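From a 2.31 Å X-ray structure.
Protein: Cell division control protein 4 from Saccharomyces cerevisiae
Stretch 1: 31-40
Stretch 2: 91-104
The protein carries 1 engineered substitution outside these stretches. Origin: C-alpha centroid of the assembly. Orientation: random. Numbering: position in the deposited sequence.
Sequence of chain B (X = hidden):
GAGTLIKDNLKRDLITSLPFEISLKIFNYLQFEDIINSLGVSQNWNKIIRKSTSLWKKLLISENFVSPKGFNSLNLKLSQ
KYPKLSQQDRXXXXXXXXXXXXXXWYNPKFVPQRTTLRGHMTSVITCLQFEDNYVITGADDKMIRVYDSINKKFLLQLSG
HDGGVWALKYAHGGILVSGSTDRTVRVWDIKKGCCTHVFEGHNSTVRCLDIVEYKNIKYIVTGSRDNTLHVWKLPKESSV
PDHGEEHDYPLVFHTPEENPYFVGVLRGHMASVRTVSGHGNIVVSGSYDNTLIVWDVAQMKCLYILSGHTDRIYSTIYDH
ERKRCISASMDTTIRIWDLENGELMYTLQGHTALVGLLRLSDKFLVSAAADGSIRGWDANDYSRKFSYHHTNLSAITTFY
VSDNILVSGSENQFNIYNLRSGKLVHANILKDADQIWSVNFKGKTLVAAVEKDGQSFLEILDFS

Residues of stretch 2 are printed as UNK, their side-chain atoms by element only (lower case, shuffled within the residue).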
# COMPACT_ATOMS: atom_id res chain seq x y z
N GLN B 31 -1.98 8.79 -19.18
CA GLN B 31 -2.58 8.89 -17.86
C GLN B 31 -3.93 8.20 -17.90
O GLN B 31 -4.50 8.01 -18.97
CB GLN B 31 -2.75 10.35 -17.46
CG GLN B 31 -1.46 11.12 -17.32
CD GLN B 31 -1.69 12.61 -17.22
OE1 GLN B 31 -2.78 13.10 -17.49
NE2 GLN B 31 -0.65 13.34 -16.82
N PHE B 32 -4.45 7.84 -16.73
CA PHE B 32 -5.68 7.06 -16.67
C PHE B 32 -6.86 7.77 -17.32
O PHE B 32 -7.77 7.13 -17.86
CB PHE B 32 -6.00 6.65 -15.23
CG PHE B 32 -6.70 7.72 -14.42
CD1 PHE B 32 -8.08 7.82 -14.41
CD2 PHE B 32 -5.96 8.61 -13.65
CE1 PHE B 32 -8.71 8.80 -13.66
CE2 PHE B 32 -6.59 9.58 -12.90
CZ PHE B 32 -7.97 9.67 -12.91
N GLU B 33 -6.86 9.10 -17.26
CA GLU B 33 -7.94 9.89 -17.84
C GLU B 33 -8.03 9.64 -19.35
O GLU B 33 -9.12 9.50 -19.90
CB GLU B 33 -7.76 11.38 -17.57
CG GLU B 33 -8.06 11.80 -16.14
CD GLU B 33 -6.81 11.99 -15.30
OE1 GLU B 33 -5.75 11.43 -15.66
OE2 GLU B 33 -6.88 12.71 -14.28
N ASP B 34 -6.88 9.59 -19.99
CA ASP B 34 -6.82 9.41 -21.43
C ASP B 34 -7.23 7.99 -21.80
O ASP B 34 -7.90 7.76 -22.80
CB ASP B 34 -5.42 9.73 -21.95
CG ASP B 34 -5.03 11.17 -21.68
OD1 ASP B 34 -5.90 12.06 -21.88
OD2 ASP B 34 -3.88 11.42 -21.26
N ILE B 35 -6.85 7.04 -20.96
CA ILE B 35 -7.24 5.65 -21.15
C ILE B 35 -8.76 5.49 -21.04
O ILE B 35 -9.38 4.78 -21.83
CB ILE B 35 -6.51 4.72 -20.16
CG1 ILE B 35 -5.01 4.72 -20.48
CG2 ILE B 35 -7.07 3.31 -20.22
CD1 ILE B 35 -4.19 3.83 -19.57
N ILE B 36 -9.36 6.19 -20.07
CA ILE B 36 -10.81 6.15 -19.89
C ILE B 36 -11.55 6.71 -21.11
O ILE B 36 -12.52 6.12 -21.58
CB ILE B 36 -11.25 6.89 -18.61
CG1 ILE B 36 -10.79 6.11 -17.38
CG2 ILE B 36 -12.77 7.07 -18.58
CD1 ILE B 36 -11.18 4.65 -17.43
N ASN B 37 -11.08 7.85 -21.61
CA ASN B 37 -11.65 8.43 -22.82
C ASN B 37 -11.48 7.50 -24.01
O ASN B 37 -12.36 7.40 -24.86
CB ASN B 37 -11.01 9.79 -23.13
CG ASN B 37 -11.45 10.87 -22.17
OD1 ASN B 37 -12.56 10.83 -21.63
ND2 ASN B 37 -10.60 11.87 -21.96
N SER B 38 -10.34 6.81 -24.06
CA SER B 38 -10.03 5.94 -25.18
C SER B 38 -11.00 4.77 -25.25
O SER B 38 -11.31 4.28 -26.34
CB SER B 38 -8.58 5.46 -25.09
OG SER B 38 -7.69 6.56 -25.23
N LEU B 39 -11.49 4.33 -24.09
CA LEU B 39 -12.51 3.29 -24.02
C LEU B 39 -13.79 3.67 -24.76
O LEU B 39 -14.52 2.80 -25.22
CB LEU B 39 -12.85 2.98 -22.56
CG LEU B 39 -11.89 2.03 -21.84
CD1 LEU B 39 -12.16 2.03 -20.35
CD2 LEU B 39 -12.04 0.63 -22.41
N GLY B 40 -14.04 4.97 -24.88
CA GLY B 40 -15.24 5.46 -25.55
C GLY B 40 -15.05 5.82 -27.01
O GLY B 40 -15.94 6.40 -27.64
N UNK B 91 -9.95 -5.22 -12.38
CA UNK B 91 -8.86 -4.31 -12.07
C UNK B 91 -9.19 -2.87 -12.47
O UNK B 91 -8.80 -1.93 -11.78
c UNK B 91 -5.69 -6.38 -13.04
c UNK B 91 -7.57 -4.77 -12.76
c UNK B 91 -6.59 -5.97 -10.75
c UNK B 91 -6.93 -6.06 -12.24
N UNK B 92 -9.90 -2.71 -13.58
CA UNK B 92 -10.32 -1.38 -14.01
C UNK B 92 -11.32 -0.78 -13.02
O UNK B 92 -11.18 0.37 -12.62
c UNK B 92 -11.95 -0.05 -17.32
c UNK B 92 -10.92 -1.41 -15.43
n UNK B 92 -14.51 -2.49 -18.31
c UNK B 92 -11.65 -0.12 -15.82
c UNK B 92 -13.96 -1.37 -17.86
n UNK B 92 -14.73 -0.37 -17.45
n UNK B 92 -12.64 -1.24 -17.81
N UNK B 93 -12.31 -1.57 -12.62
CA UNK B 93 -13.30 -1.09 -11.66
C UNK B 93 -12.67 -0.76 -10.31
O UNK B 93 -13.02 0.23 -9.67
c UNK B 93 -15.37 -2.34 -12.68
c UNK B 93 -14.44 -2.11 -11.48
c UNK B 93 -15.54 -1.09 -13.55
c UNK B 93 -16.73 -2.85 -12.20
N UNK B 94 -11.72 -1.59 -9.88
CA UNK B 94 -10.99 -1.35 -8.65
C UNK B 94 -10.23 -0.03 -8.77
O UNK B 94 -10.23 0.78 -7.84
o UNK B 94 -9.27 -2.25 -7.19
c UNK B 94 -10.01 -2.49 -8.37
N UNK B 95 -9.60 0.19 -9.92
CA UNK B 95 -8.80 1.39 -10.09
C UNK B 95 -9.65 2.65 -10.04
O UNK B 95 -9.29 3.63 -9.39
c UNK B 95 -5.15 3.83 -11.21
c UNK B 95 -7.69 3.69 -12.27
c UNK B 95 -5.67 4.90 -11.90
c UNK B 95 -6.95 4.83 -12.43
c UNK B 95 -7.17 2.60 -11.59
c UNK B 95 -8.00 1.36 -11.39
c UNK B 95 -5.90 2.68 -11.05
N UNK B 96 -10.77 2.62 -10.75
CA UNK B 96 -11.66 3.77 -10.83
C UNK B 96 -12.22 4.14 -9.46
O UNK B 96 -12.29 5.31 -9.11
c UNK B 96 -12.79 3.52 -11.83
c UNK B 96 -12.35 3.51 -13.30
c UNK B 96 -13.51 3.14 -14.21
c UNK B 96 -11.76 4.86 -13.70
N UNK B 97 -12.61 3.12 -8.70
CA UNK B 97 -13.11 3.35 -7.35
C UNK B 97 -12.02 3.94 -6.46
O UNK B 97 -12.25 4.92 -5.74
o UNK B 97 -15.70 1.22 -3.85
c UNK B 97 -14.07 2.20 -5.28
o UNK B 97 -14.66 -0.12 -5.24
c UNK B 97 -14.86 1.01 -4.76
c UNK B 97 -13.65 2.05 -6.74
N UNK B 98 -10.82 3.37 -6.52
CA UNK B 98 -9.71 3.86 -5.72
C UNK B 98 -9.25 5.27 -6.09
O UNK B 98 -8.87 6.05 -5.22
n UNK B 98 -8.91 1.92 -3.60
c UNK B 98 -8.72 1.68 -4.89
c UNK B 98 -8.52 2.89 -5.77
o UNK B 98 -8.72 0.54 -5.36
N UNK B 99 -9.28 5.60 -7.37
CA UNK B 99 -8.80 6.91 -7.79
C UNK B 99 -9.84 7.98 -7.43
O UNK B 99 -9.49 9.12 -7.12
c UNK B 99 -8.42 6.94 -9.30
c UNK B 99 -9.65 7.11 -10.19
c UNK B 99 -7.38 8.03 -9.57
c UNK B 99 -6.04 7.76 -8.94
N UNK B 100 -11.11 7.59 -7.43
CA UNK B 100 -12.20 8.48 -7.04
C UNK B 100 -12.08 8.81 -5.55
O UNK B 100 -12.15 9.97 -5.15
c UNK B 100 -16.34 10.32 -6.64
c UNK B 100 -13.55 7.82 -7.34
c UNK B 100 -15.34 7.96 -5.58
c UNK B 100 -14.73 8.50 -6.70
c UNK B 100 -15.25 9.68 -7.23
c UNK B 100 -16.43 8.58 -4.98
c UNK B 100 -16.93 9.77 -5.52
N UNK B 101 -11.90 7.77 -4.75
CA UNK B 101 -11.74 7.93 -3.31
C UNK B 101 -10.51 8.76 -2.96
O UNK B 101 -10.58 9.68 -2.13
c UNK B 101 -13.07 4.45 -2.18
c UNK B 101 -13.05 5.87 -2.70
c UNK B 101 -11.68 6.55 -2.61
c UNK B 101 -11.22 6.68 -1.16
N UNK B 102 -9.39 8.47 -3.61
CA UNK B 102 -8.14 9.18 -3.34
C UNK B 102 -8.27 10.67 -3.65
O UNK B 102 -7.79 11.51 -2.90
c UNK B 102 -6.97 8.58 -4.13
c UNK B 102 -5.61 9.23 -3.86
c UNK B 102 -4.52 8.63 -4.74
c UNK B 102 -5.23 9.11 -2.39
N UNK B 103 -8.93 10.98 -4.77
CA UNK B 103 -9.13 12.37 -5.16
C UNK B 103 -9.92 13.14 -4.10
O UNK B 103 -9.64 14.31 -3.84
c UNK B 103 -8.84 12.51 -7.69
c UNK B 103 -9.57 12.50 -9.03
c UNK B 103 -8.67 13.03 -10.14
n UNK B 103 -7.34 12.38 -10.15
c UNK B 103 -9.82 12.47 -6.52
N UNK B 104 -10.90 12.47 -3.48
CA UNK B 104 -11.64 13.08 -2.39
C UNK B 104 -10.75 13.37 -1.18
O UNK B 104 -10.77 14.48 -0.65
c UNK B 104 -12.84 12.21 -1.99
c UNK B 104 -13.89 12.13 -3.08
n UNK B 104 -14.70 11.08 -3.04
o UNK B 104 -13.97 13.00 -3.94

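Position 91 has four side-chain carbons, forked at the second, and lies out of reach of stretch 1. It is Leu 91.

Position 92 has three carbons, a nitrogen, then a carbon carrying two more nitrogens. Its third carbon lies against Leu 39. The guanidinium makes it Arg 92. Its CD lies 3.7 Å from CD1 of Leu 39, so the aliphatic part of the chain makes the closest approach.

Position 93 again has four carbons forked at the second, with no contact. It is Leu 93.

Position 94 has one carbon and one oxygen, a small hydroxyl side chain out of reach. It is Ser 94.

Position 95 has one carbon and a six-carbon ring. A ring carbon packs on CB of Phe 32. No oxygen is attached, so it is Phe 95. Its CE2 lies 3.5 Å from CB of Phe 32.

Position 96 has four carbons forked at the second. The fork end meets Ile 36. It is Leu 96, and its CD2 is 3.8 Å from CD1 of Ile 36.

Position 97 has three carbons, the third carrying two oxygens, and is out of reach of stretch 1. It is Glu 97.

Position 98 has two carbons, the second carrying one oxygen and one nitrogen, and is also out of reach. It is Asn 98.

Position 99 has four carbons forked at the first, one arm two carbons long. The longer arm lies over the Phe 32 ring. It is Ile 99. Its CG1 lies 3.8 Å from CE2 of Phe 32.

Position 100 has one carbon and a six-carbon ring whose end leads away from stretch 1. It is Phe 100, exposed.

Position 101 is forked at the first of four carbons and touches nothing here. It is Ile 101.

Position 102 is forked at the second of four carbons, out of reach. It is Leu 102.

Position 103 has four carbons in a row ending in nitrogen. The terminal nitrogen sits at the edge of the Phe 32 ring, near Glu 33. It is Lys 103. Its NZ is 3.9 Å from CZ of Phe 32.

Position 104 has two carbons, the second carrying one oxygen and one nitrogen, and is out of reach. It is Asn 104.

The contact is mainly apolar and centres on Phe 32. Phe 95 turns its edge toward the face of that ring, offset, with centroids 5.4 Å apart and planes at 63°. Ile 99 adds an off-centre CH-pi contact. Ile 36 and Leu 39 extend the packing along helix 32-39. No hydrogen bond crosses. Glu 33 OE2 and Lys 103 NZ, 4.2 Å apart, have opposite charges but are beyond a salt bridge. The helices run at 131°, and their axes stay 12.4 Å apart at closest approach, so side chains bridge the gap.

Stretch 2, residues 91-104: LRLSFLENIFILKN
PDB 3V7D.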